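Local coordinates for protein ACDH-11, isoform b (PDB 4Y9J) that belongs to the acyl-CoA dehydrogenase family of flavoproteins, binds flavin-adenine dinucleotide and assembles from four copies of its chain, at residues 205-210 against 234-239; 212-217 against 292-297. All blocks are in the same frame, centred on the assembly; numbering follows the deposited sequence.

Contact 1. Residues 205-210 against 234-239; sequences TYAVQI and TLARIV
Tyr206 and Arg237 stand as neighbours on one face of two parallel strands, and their side chains cross at a slant, ring and guanidinium planes 49° apart. Both CB atoms lie on that face, and each CG is anti to the carbonyl carbon (chi1 -64° and -59°), so the two chains start out alike. The ring meets the aliphatic part of the arginine: CD2 of Tyr206 is 3.9 Å from CB of Arg237, and CE2 lies as close to CD. From there the extended arginine chain carries its charged end onward to the carbonyl oxygens of Gly248, Leu246, Cys203 and Ala200, while Tyr206 OH bonds to Asp204. At the ring's edge sits CG2 of Val239, 3.9 Å from Tyr206 CB. The other face is apolar, with Ala207 CB 4.1 Å from Ala236 CB and 4.2 Å from Ile238 CG1. Between the two faces the strands are joined by a parallel ladder: Arg237 N to Thr205 O (2.7 Å), Ala207 N to Arg237 O, and Val239 N to Ala207 O (3.0 Å). Where the strands diverge, a water bridges Gln209 N and Val239 O. In the beta domain between the helical parts of this family's fold, strand 206-209 is flanked by strands 231-238 and 214-225; Phe255 of strand 252-258 packs on Ala207, Ala236 and Ile238, and Arg5 of the second subunit packs on Tyr206.

Contact 2. Residues 212-217 against 292-297; sequences KDTYRL and GAIAER
Asp213 and Arg297 form a salt bridge at one end of an antiparallel strand pair interrupted, toward its other end, by a G1 beta bulge at Gly292 and Ala293, all within the beta domain of the acyl-CoA dehydrogenase fold. Arg297 NH2 donates to Asp213 OD1 over 2.6 Å. The oxygen lies in the guanidinium plane, yet the donor comes from above the carboxylate, the two planes being 77° apart. The same two residues are joined through the backbone by a nearly straight bond from Arg297 N to Asp213 O (2.7 Å). Next along the strands, Thr214 and Glu296 lie side by side; the threonine hydroxyl donates to the syn lone pair of Glu296 OE1 (2.6 Å from Thr214 OG1), and the bend at chi2 (-54°) brings Glu296 CD back beside the threonine. Thr214 CG2 also touches Ile294 CG2 on this face. Tyr215 and Ala295 exchange two backbone bonds as a hydrogen-bonded pair. On the opposite face, Tyr215 CE1 rests near Arg297 CB, with ring and guanidinium planes almost perpendicular, and Leu217 CD1 packs on Ala295 CB at 3.7 Å. Phe255 of strand 252-258 meets the Tyr215 ring edge-to-face. At the bulge, Leu217 O takes two donors: Gly292 N at 2.8 Å, from above the carbonyl plane, and Ala293 N at 3.3 Å, in that plane and on a lone pair.

Read from the N terminus, the chain lays down 205-210, then 212-217, then 234-239 and finally 292-297, so the loops closed by the two contacts cross rather than nest. Contact 1 closes a short loop that contains strand 214-225; contact 2 closes a longer one that takes in strands 231-238, 252-258 and 269-274. Their centres lie 7 Å apart because strands 206-209 and 214-225 are adjacent in the sheet: Ala207 CB packs 3.4 Å from Leu217 CD2, and Val208 N probably bonds to Arg216 O. With the pairing of 206-209 and 214-225 between them, they join strands 231-238, 206-209, 214-225 and 285-298 in succession, and strand 252-258, paired with both 231-238 and 285-298, completes the ring.

Contact 1. Residues 205-210 against 234-239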
ATOM      1  N   THR B 205       4.784 -13.817 -32.590  1.00 38.34           N
ATOM      2  CA  THR B 205       3.447 -14.392 -32.423  1.00 39.30           C
ATOM      3  C   THR B 205       3.025 -15.107 -33.661  1.00 40.72           C
ATOM      4  O   THR B 205       3.273 -14.596 -34.770  1.00 40.34           O
ATOM      5  CB  THR B 205       2.475 -13.285 -32.045  1.00 38.29           C
ATOM      6  OG1 THR B 205       2.918 -12.741 -30.808  1.00 38.15           O
ATOM      7  CG2 THR B 205       1.062 -13.785 -31.906  1.00 39.20           C
ATOM      8  N   TYR B 206       2.410 -16.304 -33.486  1.00 40.63           N
ATOM      9  CA  TYR B 206       2.092 -17.220 -34.555  1.00 43.31           C
ATOM     10  C   TYR B 206       0.596 -17.439 -34.567  1.00 43.79           C
ATOM     11  O   TYR B 206      -0.062 -17.396 -33.501  1.00 44.38           O
ATOM     12  CB  TYR B 206       2.855 -18.559 -34.405  1.00 43.82           C
ATOM     13  CG  TYR B 206       4.320 -18.298 -34.526  1.00 42.81           C
ATOM     14  CD1 TYR B 206       5.045 -17.863 -33.434  1.00 41.03           C
ATOM     15  CD2 TYR B 206       4.958 -18.371 -35.754  1.00 44.06           C
ATOM     16  CE1 TYR B 206       6.380 -17.525 -33.539  1.00 42.13           C
ATOM     17  CE2 TYR B 206       6.280 -18.031 -35.892  1.00 44.09           C
ATOM     18  CZ  TYR B 206       6.997 -17.592 -34.784  1.00 44.06           C
ATOM     19  OH  TYR B 206       8.325 -17.299 -34.874  1.00 45.49           O
ATOM     20  N   ALA B 207       0.067 -17.623 -35.762  1.00 45.43           N
ATOM     21  CA  ALA B 207      -1.371 -17.781 -35.994  1.00 45.90           C
ATOM     22  C   ALA B 207      -1.617 -19.099 -36.679  1.00 48.67           C
ATOM     23  O   ALA B 207      -1.098 -19.347 -37.781  1.00 50.32           O
ATOM     24  CB  ALA B 207      -1.896 -16.655 -36.868  1.00 46.10           C
ATOM     25  N   VAL B 208      -2.419 -19.948 -36.037  1.00 47.18           N
ATOM     26  CA  VAL B 208      -2.685 -21.247 -36.574  1.00 49.83           C
ATOM     27  C   VAL B 208      -4.102 -21.303 -37.089  1.00 50.62           C
ATOM     28  O   VAL B 208      -5.027 -21.074 -36.354  1.00 50.44           O
ATOM     29  CB  VAL B 208      -2.488 -22.343 -35.526  1.00 50.22           C
ATOM     30  CG1 VAL B 208      -2.934 -23.687 -36.076  1.00 51.75           C
ATOM     31  CG2 VAL B 208      -1.019 -22.409 -35.117  1.00 50.08           C
ATOM     32  N   GLN B 209      -4.276 -21.674 -38.350  1.00 55.88           N
ATOM     33  CA  GLN B 209      -5.605 -21.613 -38.942  1.00 56.01           C
ATOM     34  C   GLN B 209      -6.577 -22.524 -38.234  1.00 56.27           C
ATOM     35  O   GLN B 209      -6.311 -23.693 -38.050  1.00 58.44           O
ATOM     36  CB  GLN B 209      -5.547 -21.976 -40.419  1.00 58.91           C
ATOM     37  CG  GLN B 209      -6.857 -21.697 -41.151  1.00 59.91           C
ATOM     38  CD  GLN B 209      -6.810 -22.148 -42.603  1.00 63.98           C
ATOM     39  OE1 GLN B 209      -6.378 -23.257 -42.895  1.00 64.20           O
ATOM     40  NE2 GLN B 209      -7.202 -21.273 -43.517  1.00 63.85           N
ATOM     41  N   ILE B 210      -7.725 -21.989 -37.866  1.00 56.46           N
ATOM     42  CA  ILE B 210      -8.822 -22.823 -37.389  1.00 59.41           C
ATOM     43  C   ILE B 210      -9.800 -23.105 -38.513  1.00 62.66           C
ATOM     44  O   ILE B 210     -10.226 -24.250 -38.684  1.00 63.04           O
ATOM     45  CB  ILE B 210      -9.640 -22.144 -36.323  1.00 59.18           C
ATOM     46  CG1 ILE B 210      -8.768 -21.872 -35.125  1.00 57.14           C
ATOM     47  CG2 ILE B 210     -10.841 -23.016 -35.955  1.00 62.60           C
ATOM     48  CD1 ILE B 210      -9.540 -21.207 -34.000  1.00 57.63           C
ATOM     49  N   THR B 234      -3.869  -6.733 -33.877  1.00 37.09           N
ATOM     50  CA  THR B 234      -2.527  -7.225 -33.625  1.00 36.83           C
ATOM     51  C   THR B 234      -1.924  -7.880 -34.846  1.00 39.04           C
ATOM     52  O   THR B 234      -2.613  -8.082 -35.838  1.00 41.99           O
ATOM     53  CB  THR B 234      -2.550  -8.229 -32.420  1.00 36.66           C
ATOM     54  OG1 THR B 234      -1.214  -8.526 -31.959  1.00 36.75           O
ATOM     55  CG2 THR B 234      -3.290  -9.443 -32.751  1.00 37.78           C
ATOM     56  N   LEU B 235      -0.609  -8.120 -34.804  1.00 37.19           N
ATOM     57  CA  LEU B 235       0.136  -8.741 -35.907  1.00 40.14           C
ATOM     58  C   LEU B 235       0.564 -10.085 -35.438  1.00 39.56           C
ATOM     59  O   LEU B 235       0.875 -10.205 -34.254  1.00 37.88           O
ATOM     60  CB  LEU B 235       1.395  -7.943 -36.160  1.00 39.89           C
ATOM     61  CG  LEU B 235       1.116  -6.521 -36.630  1.00 42.17           C
ATOM     62  CD1 LEU B 235       2.456  -5.786 -36.755  1.00 44.90           C
ATOM     63  CD2 LEU B 235       0.364  -6.465 -37.972  1.00 45.01           C
ATOM     64  N   ALA B 236       0.611 -11.047 -36.348  1.00 39.97           N
ATOM     65  CA  ALA B 236       1.119 -12.383 -36.114  1.00 40.70           C
ATOM     66  C   ALA B 236       1.602 -13.020 -37.399  1.00 43.63           C
ATOM     67  O   ALA B 236       1.263 -12.556 -38.482  1.00 44.03           O
ATOM     68  CB  ALA B 236       0.016 -13.251 -35.509  1.00 41.82           C
ATOM     69  N   ARG B 237       2.368 -14.100 -37.266  1.00 43.87           N
ATOM     70  CA  ARG B 237       2.872 -14.877 -38.378  1.00 45.61           C
ATOM     71  C   ARG B 237       2.072 -16.115 -38.615  1.00 47.45           C
ATOM     72  O   ARG B 237       1.962 -16.977 -37.743  1.00 46.88           O
ATOM     73  CB  ARG B 237       4.295 -15.306 -38.095  1.00 45.62           C
ATOM     74  CG  ARG B 237       5.238 -14.145 -37.855  1.00 44.86           C
ATOM     75  CD  ARG B 237       6.700 -14.583 -37.741  1.00 45.36           C
ATOM     76  NE  ARG B 237       7.441 -13.437 -37.272  1.00 45.19           N
ATOM     77  CZ  ARG B 237       7.899 -12.447 -38.030  1.00 45.89           C
ATOM     78  NH1 ARG B 237       7.791 -12.501 -39.382  1.00 47.96           N
ATOM     79  NH2 ARG B 237       8.477 -11.408 -37.430  1.00 41.94           N
ATOM     80  N   ILE B 238       1.544 -16.225 -39.835  1.00 48.86           N
ATOM     81  CA  ILE B 238       0.661 -17.292 -40.160  1.00 50.56           C
ATOM     82  C   ILE B 238       1.541 -18.503 -40.373  1.00 51.34           C
ATOM     83  O   ILE B 238       2.626 -18.386 -40.959  1.00 52.09           O
ATOM     84  CB  ILE B 238      -0.196 -16.960 -41.406  1.00 52.23           C
ATOM     85  CG1 ILE B 238      -1.246 -15.909 -40.975  1.00 50.96           C
ATOM     86  CG2 ILE B 238      -0.800 -18.239 -41.955  1.00 53.73           C
ATOM     87  CD1 ILE B 238      -2.336 -15.673 -41.995  1.00 53.25           C
ATOM     88  N   VAL B 239       1.117 -19.620 -39.809  1.00 51.81           N
ATOM     89  CA  VAL B 239       1.829 -20.889 -39.921  1.00 54.63           C
ATOM     90  C   VAL B 239       1.248 -21.674 -41.108  1.00 59.41           C
ATOM     91  O   VAL B 239       0.052 -21.882 -41.171  1.00 58.31           O
ATOM     92  CB  VAL B 239       1.618 -21.741 -38.641  1.00 54.62           C
ATOM     93  CG1 VAL B 239       2.357 -23.068 -38.757  1.00 57.07           C
ATOM     94  CG2 VAL B 239       2.048 -20.977 -37.391  1.00 52.54           C
TER
HETATM   95  O   HOH W   1      -1.993 -22.790 -39.831  1.00 49.33           O

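Contact 2. Residues 212-217 against 292-297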
ATOM      1  N   LYS B 212     -11.004 -21.093 -42.522  1.00 66.67           N
ATOM      2  CA  LYS B 212     -11.100 -19.944 -43.410  1.00 67.46           C
ATOM      3  C   LYS B 212     -10.191 -18.835 -42.842  1.00 63.71           C
ATOM      4  O   LYS B 212      -8.991 -19.034 -42.742  1.00 63.72           O
ATOM      5  CB  LYS B 212     -12.578 -19.507 -43.497  1.00 71.47           C
ATOM      6  CG  LYS B 212     -13.464 -20.435 -44.336  1.00 75.20           C
ATOM      7  CD  LYS B 212     -13.791 -19.794 -45.692  1.00 82.06           C
ATOM      8  CE  LYS B 212     -15.198 -19.180 -45.775  1.00 83.91           C
ATOM      9  NZ  LYS B 212     -16.166 -20.100 -46.455  1.00 84.89           N
ATOM     10  N   ASP B 213     -10.735 -17.700 -42.442  1.00 58.12           N
ATOM     11  CA  ASP B 213      -9.842 -16.590 -42.025  1.00 58.94           C
ATOM     12  C   ASP B 213      -9.727 -16.426 -40.506  1.00 54.96           C
ATOM     13  O   ASP B 213      -9.180 -15.414 -40.017  1.00 54.27           O
ATOM     14  CB  ASP B 213     -10.314 -15.316 -42.705  1.00 60.29           C
ATOM     15  CG  ASP B 213     -10.189 -15.418 -44.218  1.00 66.48           C
ATOM     16  OD1 ASP B 213      -9.138 -15.918 -44.684  1.00 67.20           O
ATOM     17  OD2 ASP B 213     -11.131 -15.052 -44.927  1.00 75.57           O
ATOM     18  N   THR B 214     -10.254 -17.415 -39.781  1.00 54.13           N
ATOM     19  CA  THR B 214     -10.197 -17.482 -38.304  1.00 52.87           C
ATOM     20  C   THR B 214      -8.992 -18.309 -37.851  1.00 51.28           C
ATOM     21  O   THR B 214      -8.814 -19.427 -38.311  1.00 51.34           O
ATOM     22  CB  THR B 214     -11.458 -18.150 -37.785  1.00 53.52           C
ATOM     23  OG1 THR B 214     -12.580 -17.405 -38.250  1.00 52.93           O
ATOM     24  CG2 THR B 214     -11.456 -18.206 -36.259  1.00 51.68           C
ATOM     25  N   TYR B 215      -8.198 -17.752 -36.952  1.00 49.72           N
ATOM     26  CA  TYR B 215      -6.953 -18.325 -36.490  1.00 48.62           C
ATOM     27  C   TYR B 215      -6.923 -18.307 -34.924  1.00 46.94           C
ATOM     28  O   TYR B 215      -7.652 -17.541 -34.241  1.00 47.81           O
ATOM     29  CB  TYR B 215      -5.739 -17.505 -36.996  1.00 47.57           C
ATOM     30  CG  TYR B 215      -5.529 -17.580 -38.484  1.00 50.06           C
ATOM     31  CD1 TYR B 215      -6.422 -16.938 -39.361  1.00 51.47           C
ATOM     32  CD2 TYR B 215      -4.491 -18.357 -39.027  1.00 50.70           C
ATOM     33  CE1 TYR B 215      -6.280 -17.058 -40.743  1.00 55.39           C
ATOM     34  CE2 TYR B 215      -4.359 -18.500 -40.392  1.00 54.54           C
ATOM     35  CZ  TYR B 215      -5.251 -17.861 -41.242  1.00 56.43           C
ATOM     36  OH  TYR B 215      -5.084 -17.997 -42.598  1.00 64.94           O
ATOM     37  N   ARG B 216      -6.022 -19.131 -34.395  1.00 47.49           N
ATOM     38  CA  ARG B 216      -5.655 -19.248 -32.961  1.00 46.75           C
ATOM     39  C   ARG B 216      -4.311 -18.563 -32.868  1.00 44.61           C
ATOM     40  O   ARG B 216      -3.415 -18.974 -33.592  1.00 44.59           O
ATOM     41  CB  ARG B 216      -5.350 -20.731 -32.663  1.00 52.51           C
ATOM     42  CG  ARG B 216      -6.403 -21.570 -32.047  1.00 60.36           C
ATOM     43  CD  ARG B 216      -5.760 -22.840 -31.459  1.00 64.41           C
ATOM     44  NE  ARG B 216      -5.295 -23.848 -32.426  1.00 67.09           N
ATOM     45  CZ  ARG B 216      -4.064 -24.385 -32.526  1.00 67.35           C
ATOM     46  NH1 ARG B 216      -3.029 -24.033 -31.778  1.00 62.50           N
ATOM     47  NH2 ARG B 216      -3.862 -25.333 -33.412  1.00 70.89           N
ATOM     48  N   LEU B 217      -4.161 -17.575 -31.993  1.00 41.98           N
ATOM     49  CA  LEU B 217      -2.889 -16.893 -31.801  1.00 41.80           C
ATOM     50  C   LEU B 217      -2.124 -17.411 -30.576  1.00 40.70           C
ATOM     51  O   LEU B 217      -2.700 -17.606 -29.493  1.00 39.18           O
ATOM     52  CB  LEU B 217      -3.061 -15.364 -31.663  1.00 40.41           C
ATOM     53  CG  LEU B 217      -3.823 -14.650 -32.766  1.00 41.81           C
ATOM     54  CD1 LEU B 217      -3.879 -13.150 -32.562  1.00 40.84           C
ATOM     55  CD2 LEU B 217      -3.292 -15.024 -34.176  1.00 43.03           C
ATOM     56  N   GLY B 292      -3.920 -19.596 -27.907  1.00 42.72           N
ATOM     57  CA  GLY B 292      -5.184 -20.019 -28.534  1.00 44.92           C
ATOM     58  C   GLY B 292      -6.249 -18.900 -28.593  1.00 44.49           C
ATOM     59  O   GLY B 292      -7.466 -19.189 -28.752  1.00 48.01           O
ATOM     60  N   ALA B 293      -5.831 -17.641 -28.516  1.00 40.55           N
ATOM     61  CA  ALA B 293      -6.744 -16.490 -28.712  1.00 38.72           C
ATOM     62  C   ALA B 293      -7.334 -16.507 -30.110  1.00 41.21           C
ATOM     63  O   ALA B 293      -6.626 -16.534 -31.083  1.00 42.25           O
ATOM     64  CB  ALA B 293      -6.005 -15.195 -28.493  1.00 37.41           C
ATOM     65  N   ILE B 294      -8.647 -16.526 -30.199  1.00 41.37           N
ATOM     66  CA  ILE B 294      -9.332 -16.582 -31.505  1.00 44.05           C
ATOM     67  C   ILE B 294      -9.387 -15.207 -32.166  1.00 43.21           C
ATOM     68  O   ILE B 294      -9.869 -14.224 -31.566  1.00 42.46           O
ATOM     69  CB  ILE B 294     -10.724 -17.177 -31.323  1.00 46.80           C
ATOM     70  CG1 ILE B 294     -10.536 -18.563 -30.720  1.00 50.22           C
ATOM     71  CG2 ILE B 294     -11.427 -17.326 -32.673  1.00 47.91           C
ATOM     72  CD1 ILE B 294     -11.811 -19.238 -30.301  1.00 54.74           C
ATOM     73  N   ALA B 295      -8.892 -15.154 -33.399  1.00 42.31           N
ATOM     74  CA  ALA B 295      -8.736 -13.920 -34.092  1.00 42.56           C
ATOM     75  C   ALA B 295      -9.062 -14.069 -35.590  1.00 45.45           C
ATOM     76  O   ALA B 295      -8.822 -15.142 -36.200  1.00 46.33           O
ATOM     77  CB  ALA B 295      -7.325 -13.425 -33.925  1.00 42.69           C
ATOM     78  N   GLU B 296      -9.515 -12.964 -36.181  1.00 46.23           N
ATOM     79  CA  GLU B 296      -9.891 -12.948 -37.632  1.00 47.34           C
ATOM     80  C   GLU B 296      -8.843 -12.216 -38.463  1.00 47.20           C
ATOM     81  O   GLU B 296      -8.465 -11.106 -38.122  1.00 45.40           O
ATOM     82  CB  GLU B 296     -11.224 -12.268 -37.803  1.00 49.97           C
ATOM     83  CG  GLU B 296     -12.351 -12.709 -36.897  1.00 52.08           C
ATOM     84  CD  GLU B 296     -12.638 -14.183 -36.904  1.00 57.43           C
ATOM     85  OE1 GLU B 296     -12.337 -14.846 -37.913  1.00 59.16           O
ATOM     86  OE2 GLU B 296     -13.231 -14.680 -35.894  1.00 60.07           O
ATOM     87  N   ARG B 297      -8.315 -12.858 -39.495  1.00 47.69           N
ATOM     88  CA  ARG B 297      -7.332 -12.215 -40.346  1.00 52.65           C
ATOM     89  C   ARG B 297      -7.995 -11.155 -41.202  1.00 53.48           C
ATOM     90  O   ARG B 297      -8.986 -11.447 -41.852  1.00 54.62           O
ATOM     91  CB  ARG B 297      -6.664 -13.198 -41.331  1.00 55.18           C
ATOM     92  CG  ARG B 297      -5.482 -12.557 -42.086  1.00 56.75           C
ATOM     93  CD  ARG B 297      -5.258 -12.986 -43.540  1.00 63.18           C
ATOM     94  NE  ARG B 297      -6.423 -13.582 -44.181  1.00 66.21           N
ATOM     95  CZ  ARG B 297      -7.078 -13.101 -45.228  1.00 68.94           C
ATOM     96  NH1 ARG B 297      -6.717 -12.005 -45.875  1.00 69.98           N
ATOM     97  NH2 ARG B 297      -8.105 -13.771 -45.663  1.00 75.45           N
TER